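4-alpha-glucanotransferase (Corynebacterium glutamicum, PDB 5B68) is an amylomaltase, also called a disproportionating enzyme, built round a parallel beta/alpha barrel of the TIM type and carrying an N-terminal beta sandwich. Local coordinates at residues A311-F316 / L359-D364; R467-P472 / G480-F485. One frame throughout, in Å; residues are numbered along the deposited sequence. Where two conformers were deposited one is given.

Interaction 1 of 2, residues A311-F316 / L359-D364; sequences ANFVSF and LQWLCD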
loop_
_atom_site.group_PDB
_atom_site.type_symbol
_atom_site.label_atom_id
_atom_site.label_comp_id
_atom_site.label_asym_id
_atom_site.label_seq_id
_atom_site.Cartn_x
_atom_site.Cartn_y
_atom_site.Cartn_z
ATOM N N ALA A 311 -17.875 -20.401 16.823
ATOM C CA ALA A 311 -16.516 -20.890 16.986
ATOM C C ALA A 311 -15.581 -20.348 15.912
ATOM O O ALA A 311 -14.426 -20.168 16.151
ATOM C CB ALA A 311 -16.467 -22.422 16.966
ATOM N N ASN A 312 -16.106 -20.129 14.726
ATOM C CA ASN A 312 -15.377 -19.415 13.689
ATOM C C ASN A 312 -15.076 -17.969 14.063
ATOM O O ASN A 312 -13.946 -17.500 13.884
ATOM C CB ASN A 312 -16.173 -19.442 12.402
ATOM C CG ASN A 312 -15.645 -20.456 11.488
ATOM O OD1 ASN A 312 -16.058 -21.619 11.520
ATOM N ND2 ASN A 312 -14.644 -20.061 10.725
ATOM N N PHE A 313 -16.079 -17.260 14.575
ATOM C CA PHE A 313 -15.872 -15.902 15.018
ATOM C C PHE A 313 -14.840 -15.821 16.161
ATOM O O PHE A 313 -13.959 -14.956 16.179
ATOM C CB PHE A 313 -17.192 -15.261 15.400
ATOM C CG PHE A 313 -17.086 -13.837 15.899
ATOM C CD1 PHE A 313 -16.132 -12.917 15.403
ATOM C CD2 PHE A 313 -17.933 -13.387 16.898
ATOM C CE1 PHE A 313 -16.109 -11.626 15.859
ATOM C CE2 PHE A 313 -17.872 -12.098 17.358
ATOM C CZ PHE A 313 -16.970 -11.194 16.831
ATOM N N VAL A 314 -14.964 -16.712 17.136
ATOM C CA VAL A 314 -14.020 -16.720 18.242
ATOM C C VAL A 314 -12.599 -17.067 17.774
ATOM O O VAL A 314 -11.643 -16.530 18.260
ATOM C CB VAL A 314 -14.489 -17.741 19.294
ATOM C CG1 VAL A 314 -13.340 -18.164 20.236
ATOM C CG2 VAL A 314 -15.704 -17.142 20.049
ATOM N N SER A 315 -12.487 -17.978 16.850
ATOM C CA SER A 315 -11.216 -18.349 16.240
ATOM C C SER A 315 -10.528 -17.116 15.508
ATOM O O SER A 315 -9.346 -16.848 15.702
ATOM C CB SER A 315 -11.461 -19.510 15.271
ATOM O OG SER A 315 -10.242 -19.906 14.679
ATOM N N PHE A 316 -11.307 -16.372 14.736
ATOM C CA PHE A 316 -10.837 -15.129 14.144
ATOM C C PHE A 316 -10.353 -14.169 15.213
ATOM O O PHE A 316 -9.257 -13.601 15.061
ATOM C CB PHE A 316 -11.954 -14.465 13.318
ATOM C CG PHE A 316 -11.624 -13.081 12.837
ATOM C CD1 PHE A 316 -10.869 -12.919 11.682
ATOM C CD2 PHE A 316 -12.120 -11.942 13.506
ATOM C CE1 PHE A 316 -10.617 -11.652 11.181
ATOM C CE2 PHE A 316 -11.839 -10.679 13.022
ATOM C CZ PHE A 316 -11.072 -10.536 11.867
ATOM N N LEU A 359 -17.522 -6.741 12.635
ATOM C CA LEU A 359 -17.392 -6.216 11.240
ATOM C C LEU A 359 -16.101 -6.677 10.550
ATOM O O LEU A 359 -16.134 -7.030 9.391
ATOM C CB LEU A 359 -17.382 -4.708 11.202
ATOM C CG LEU A 359 -18.706 -4.059 11.626
ATOM C CD1 LEU A 359 -18.678 -2.548 11.469
ATOM C CD2 LEU A 359 -19.878 -4.664 10.876
ATOM N N GLN A 360 -14.969 -6.687 11.280
ATOM C CA GLN A 360 -13.735 -7.238 10.699
ATOM C C GLN A 360 -13.833 -8.691 10.364
ATOM O O GLN A 360 -13.267 -9.115 9.354
ATOM C CB GLN A 360 -12.532 -6.906 11.604
ATOM C CG GLN A 360 -12.273 -5.436 11.707
ATOM C CD GLN A 360 -11.992 -4.858 10.361
ATOM O OE1 GLN A 360 -11.098 -5.343 9.637
ATOM N NE2 GLN A 360 -12.705 -3.814 10.006
ATOM N N TRP A 361 -14.515 -9.497 11.182
ATOM C CA TRP A 361 -14.685 -10.925 10.918
ATOM C C TRP A 361 -15.515 -11.118 9.604
ATOM O O TRP A 361 -15.163 -11.956 8.736
ATOM C CB TRP A 361 -15.378 -11.636 12.135
ATOM C CG TRP A 361 -15.734 -13.021 11.895
ATOM C CD1 TRP A 361 -14.904 -14.078 11.583
ATOM C CD2 TRP A 361 -17.051 -13.579 11.975
ATOM N NE1 TRP A 361 -15.606 -15.225 11.449
ATOM C CE2 TRP A 361 -16.927 -14.961 11.741
ATOM C CE3 TRP A 361 -18.320 -13.033 12.244
ATOM C CZ2 TRP A 361 -18.042 -15.815 11.712
ATOM C CZ3 TRP A 361 -19.401 -13.895 12.291
ATOM C CH2 TRP A 361 -19.261 -15.246 11.969
ATOM N N LEU A 362 -16.527 -10.273 9.419
ATOM C CA LEU A 362 -17.358 -10.327 8.233
ATOM C C LEU A 362 -16.499 -9.952 7.020
ATOM O O LEU A 362 -16.642 -10.602 5.941
ATOM C CB LEU A 362 -18.522 -9.336 8.316
ATOM C CG LEU A 362 -19.541 -9.692 9.459
ATOM C CD1 LEU A 362 -20.554 -8.593 9.398
ATOM C CD2 LEU A 362 -20.217 -11.030 9.377
ATOM N N CYS A 363 -15.701 -8.904 7.166
ATOM C CA CYS A 363 -14.824 -8.471 6.041
ATOM C C CYS A 363 -13.886 -9.642 5.712
ATOM O O CYS A 363 -13.649 -9.981 4.528
ATOM C CB CYS A 363 -14.014 -7.253 6.405
ATOM S SG CYS A 363 -14.905 -5.725 6.493
ATOM N N ASP A 364 -13.328 -10.285 6.746
ATOM C CA ASP A 364 -12.446 -11.439 6.541
ATOM C C ASP A 364 -13.120 -12.545 5.744
ATOM O O ASP A 364 -12.541 -13.095 4.780
ATOM C CB ASP A 364 -11.925 -11.990 7.893
ATOM C CG ASP A 364 -10.998 -13.201 7.726
ATOM O OD1 ASP A 364 -9.794 -12.977 7.551
ATOM O OD2 ASP A 364 -11.421 -14.339 7.689
#

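Interaction 2 of 2, residues R467-P472 / G480-F485; sequences RLFVMP and GTYIRF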
loop_
_atom_site.group_PDB
_atom_site.type_symbol
_atom_site.label_atom_id
_atom_site.label_comp_id
_atom_site.label_asym_id
_atom_site.label_seq_id
_atom_site.Cartn_x
_atom_site.Cartn_y
_atom_site.Cartn_z
ATOM N N ARG A 467 13.550 4.888 2.391
ATOM C CA ARG A 467 13.592 6.201 2.952
ATOM C C ARG A 467 12.260 6.897 2.673
ATOM O O ARG A 467 11.543 6.530 1.715
ATOM C CB ARG A 467 14.781 6.974 2.308
ATOM C CG ARG A 467 14.550 7.261 0.832
ATOM C CD ARG A 467 15.803 7.795 0.167
ATOM N NE ARG A 467 16.822 6.774 -0.040
ATOM C CZ ARG A 467 17.391 6.510 -1.215
ATOM N NH1 ARG A 467 18.283 5.563 -1.296
ATOM N NH2 ARG A 467 17.027 7.154 -2.315
ATOM N N LEU A 468 11.919 7.904 3.458
ATOM C CA LEU A 468 10.744 8.717 3.173
ATOM C C LEU A 468 11.168 10.132 3.172
ATOM O O LEU A 468 11.937 10.535 4.034
ATOM C CB LEU A 468 9.663 8.531 4.237
ATOM C CG LEU A 468 8.907 7.184 4.129
ATOM C CD1 LEU A 468 8.030 6.991 5.361
ATOM C CD2 LEU A 468 8.105 7.041 2.855
ATOM N N PHE A 469 10.587 10.916 2.302
ATOM C CA PHE A 469 10.655 12.370 2.396
ATOM C C PHE A 469 9.634 12.870 3.358
ATOM O O PHE A 469 8.474 12.585 3.172
ATOM C CB PHE A 469 10.437 12.996 1.031
ATOM C CG PHE A 469 10.758 14.442 0.993
ATOM C CD1 PHE A 469 12.080 14.882 0.938
ATOM C CD2 PHE A 469 9.750 15.377 1.060
ATOM C CE1 PHE A 469 12.369 16.247 0.943
ATOM C CE2 PHE A 469 10.034 16.738 1.075
ATOM C CZ PHE A 469 11.328 17.178 1.010
ATOM N N VAL A 470 10.082 13.577 4.384
ATOM C CA VAL A 470 9.230 14.080 5.450
ATOM C C VAL A 470 9.498 15.559 5.687
ATOM O O VAL A 470 10.646 16.021 5.542
ATOM C CB VAL A 470 9.463 13.309 6.799
ATOM C CG1 VAL A 470 9.040 11.865 6.644
ATOM C CG2 VAL A 470 10.901 13.345 7.254
ATOM N N MET A 471 8.482 16.253 6.193
ATOM C CA MET A 471 8.605 17.648 6.547
ATOM C C MET A 471 8.030 17.834 7.924
ATOM O O MET A 471 7.203 17.050 8.345
ATOM C CB MET A 471 7.840 18.483 5.517
ATOM C CG MET A 471 6.340 18.216 5.568
ATOM S SD MET A 471 5.524 18.489 3.997
ATOM C CE MET A 471 6.191 17.050 3.147
ATOM N N PRO A 472 8.524 18.828 8.696
ATOM C CA PRO A 472 7.868 19.091 9.981
ATOM C C PRO A 472 6.389 19.341 9.721
ATOM O O PRO A 472 6.026 19.951 8.710
ATOM C CB PRO A 472 8.559 20.365 10.458
ATOM C CG PRO A 472 9.870 20.351 9.804
ATOM C CD PRO A 472 9.682 19.729 8.463
ATOM N N GLY A 480 11.403 19.989 3.817
ATOM C CA GLY A 480 11.616 18.618 4.250
ATOM C C GLY A 480 12.987 18.068 3.955
ATOM O O GLY A 480 13.920 18.744 3.438
ATOM N N THR A 481 13.120 16.804 4.354
ATOM C CA THR A 481 14.300 16.035 4.098
ATOM C C THR A 481 13.961 14.538 4.145
ATOM O O THR A 481 12.806 14.207 4.389
ATOM C CB THR A 481 15.420 16.379 5.075
ATOM O OG1 THR A 481 16.606 15.777 4.600
ATOM C CG2 THR A 481 15.146 15.962 6.504
ATOM N N TYR A 482 14.948 13.694 3.891
ATOM C CA TYR A 482 14.780 12.263 3.893
ATOM C C TYR A 482 15.144 11.683 5.242
ATOM O O TYR A 482 16.091 12.105 5.851
ATOM C CB TYR A 482 15.655 11.621 2.819
ATOM C CG TYR A 482 15.058 11.753 1.456
ATOM C CD1 TYR A 482 14.018 10.942 1.074
ATOM C CD2 TYR A 482 15.478 12.736 0.578
ATOM C CE1 TYR A 482 13.434 11.070 -0.149
ATOM C CE2 TYR A 482 14.895 12.873 -0.656
ATOM C CZ TYR A 482 13.873 12.032 -1.010
ATOM O OH TYR A 482 13.276 12.134 -2.224
ATOM N N ILE A 483 14.354 10.731 5.693
ATOM C CA ILE A 483 14.757 9.858 6.809
ATOM C C ILE A 483 14.915 8.469 6.275
ATOM O O ILE A 483 14.085 7.994 5.508
ATOM C CB ILE A 483 13.783 9.873 7.997
ATOM C CG1 ILE A 483 12.363 9.533 7.585
ATOM C CG2 ILE A 483 13.811 11.235 8.659
ATOM C CD1 ILE A 483 11.443 9.467 8.823
ATOM N N ARG A 484 16.003 7.831 6.670
ATOM C CA ARG A 484 16.383 6.472 6.253
ATOM C C ARG A 484 15.738 5.379 7.110
ATOM O O ARG A 484 15.638 5.543 8.329
ATOM C CB ARG A 484 17.929 6.399 6.324
ATOM C CG ARG A 484 18.591 5.050 6.128
ATOM C CD ARG A 484 20.059 5.098 5.672
ATOM N NE ARG A 484 21.003 5.975 6.381
ATOM C CZ ARG A 484 21.365 5.835 7.645
ATOM N NH1 ARG A 484 20.818 4.890 8.381
ATOM N NH2 ARG A 484 22.264 6.650 8.160
ATOM N N PHE A 485 15.351 4.247 6.490
ATOM C CA PHE A 485 14.860 3.077 7.197
ATOM C C PHE A 485 15.792 1.951 6.931
ATOM O O PHE A 485 16.605 1.993 5.993
ATOM C CB PHE A 485 13.421 2.715 6.773
ATOM C CG PHE A 485 12.426 3.744 7.229
ATOM C CD1 PHE A 485 11.856 3.636 8.483
ATOM C CD2 PHE A 485 12.063 4.822 6.436
ATOM C CE1 PHE A 485 10.988 4.608 8.930
ATOM C CE2 PHE A 485 11.192 5.815 6.923
ATOM C CZ PHE A 485 10.663 5.692 8.185
#

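Interaction 1 of 2, residues A311-F316 / L359-D364
Phe313 lies over one face of the Trp361 indole, with CB 3.6 Å above the plane and centred on the six-membered ring as a CH-pi contact. The phenyl ring reaches on toward the root of the indole, bringing Phe313 CD1 to 3.5 Å from Trp361 CG, and its plane is turned 35° from that of the six-membered ring. Trp361 holds CG anti to its backbone N (chi1 173°), which puts CG within contact of Phe313 CD1. Phe316 meets the same tryptophan at the pyrrole side: its CB is 3.4 Å from Trp361 CD1. The Phe316 ring is turned obliquely to the five-membered ring and lays one face against the other helix, where Trp361 CA sits 3.5 Å above the ring plane, displaced toward the rim. Together the three rings form an aromatic cluster between helices 307-338 and 349-376, whose segments here cross at 101° with axes 10.2 Å apart. Trp358 extends the cluster, edge-to-face with Phe313 and also against the Trp361 ring. The far end of Phe316 meets backbone and side chain of the other helix: CZ comes 3.6 Å from Gln360 O, and CE1 3.6 Å from Asp364 CB. The Asp364 side chain slides past the ring in the opposite direction, and its OD1 is gripped by a salt bridge to Arg319 and a hydrogen bond from His453.

Interaction 2 of 2, residues R467-P472 / G480-F485
Leu468 pairs with Ile483 and Val470 with Thr481 through two reciprocal sets of N-H...O bonds, all four of 2.8-3.0 Å from backbone N to backbone O, and the strands run antiparallel with a marked twist, 133° between their directions. This is a beta hairpin, strands 467-472 and 481-484, at one end of a four-stranded antiparallel sheet; strand 409-413 lies along the inner strand, while Tyr482 and Arg484 make backbone bonds to Ala17 and Gly15. Arg467, Phe469 and Tyr482 share one face of the hairpin. Phe469 turns its edge to the face of the tyrosine in a T-shaped stack, ring planes 70° apart, with Phe469 CD1 3.8 Å above the Tyr482 plane and offset toward the rim. The aliphatic part of Arg467 leans on the same tyrosine, CG lying 3.7 Å from Tyr482 CD1, while the guanidinium, its plane almost perpendicular to the phenol ring, goes on to a salt bridge with Glu514. Leu468, Val470, Thr481 and Ile483 point to the other face. There the Val470 and Ile483 side chains cross at about a right angle, with their CG2 methyls 3.9 Å apart, and Leu468 CD1 rests 3.7 Å from Phe485 CE2. Toward the turn, Phe469 keeps CG anti to its backbone N (chi1 -169°); beyond it the ring lies against Gly480 and Thr481, just where the partner strand begins. Gly480 has no side chain there, and the ring packs on bare backbone, with Phe469 CZ 3.5 Å from Gly480 C.

The chain begins with helices 5-13, 32-41 and 54-69, then passes through the beta sandwich and barrel strands 177-182 and 215-218 before helix 307-338. Interaction 1 closes when helix 349-376 returns against it, bracketing 42 mostly helical residues; both helices precede barrel strand 382-387. Strand 409-413 and barrel strand 456-459 come next, before interaction 2 closes a much shorter excursion of seven residues, joining neighbouring strands of the small antiparallel sheet ahead of barrel strand 504-507. The two contacts follow in series, neither nested nor crossed. The centres of interactions 1 and 2 are about 38 Å apart, on opposite sides of the chain's centre. Between the nearest atoms of interactions 1 and 2 the distance is about 23 Å.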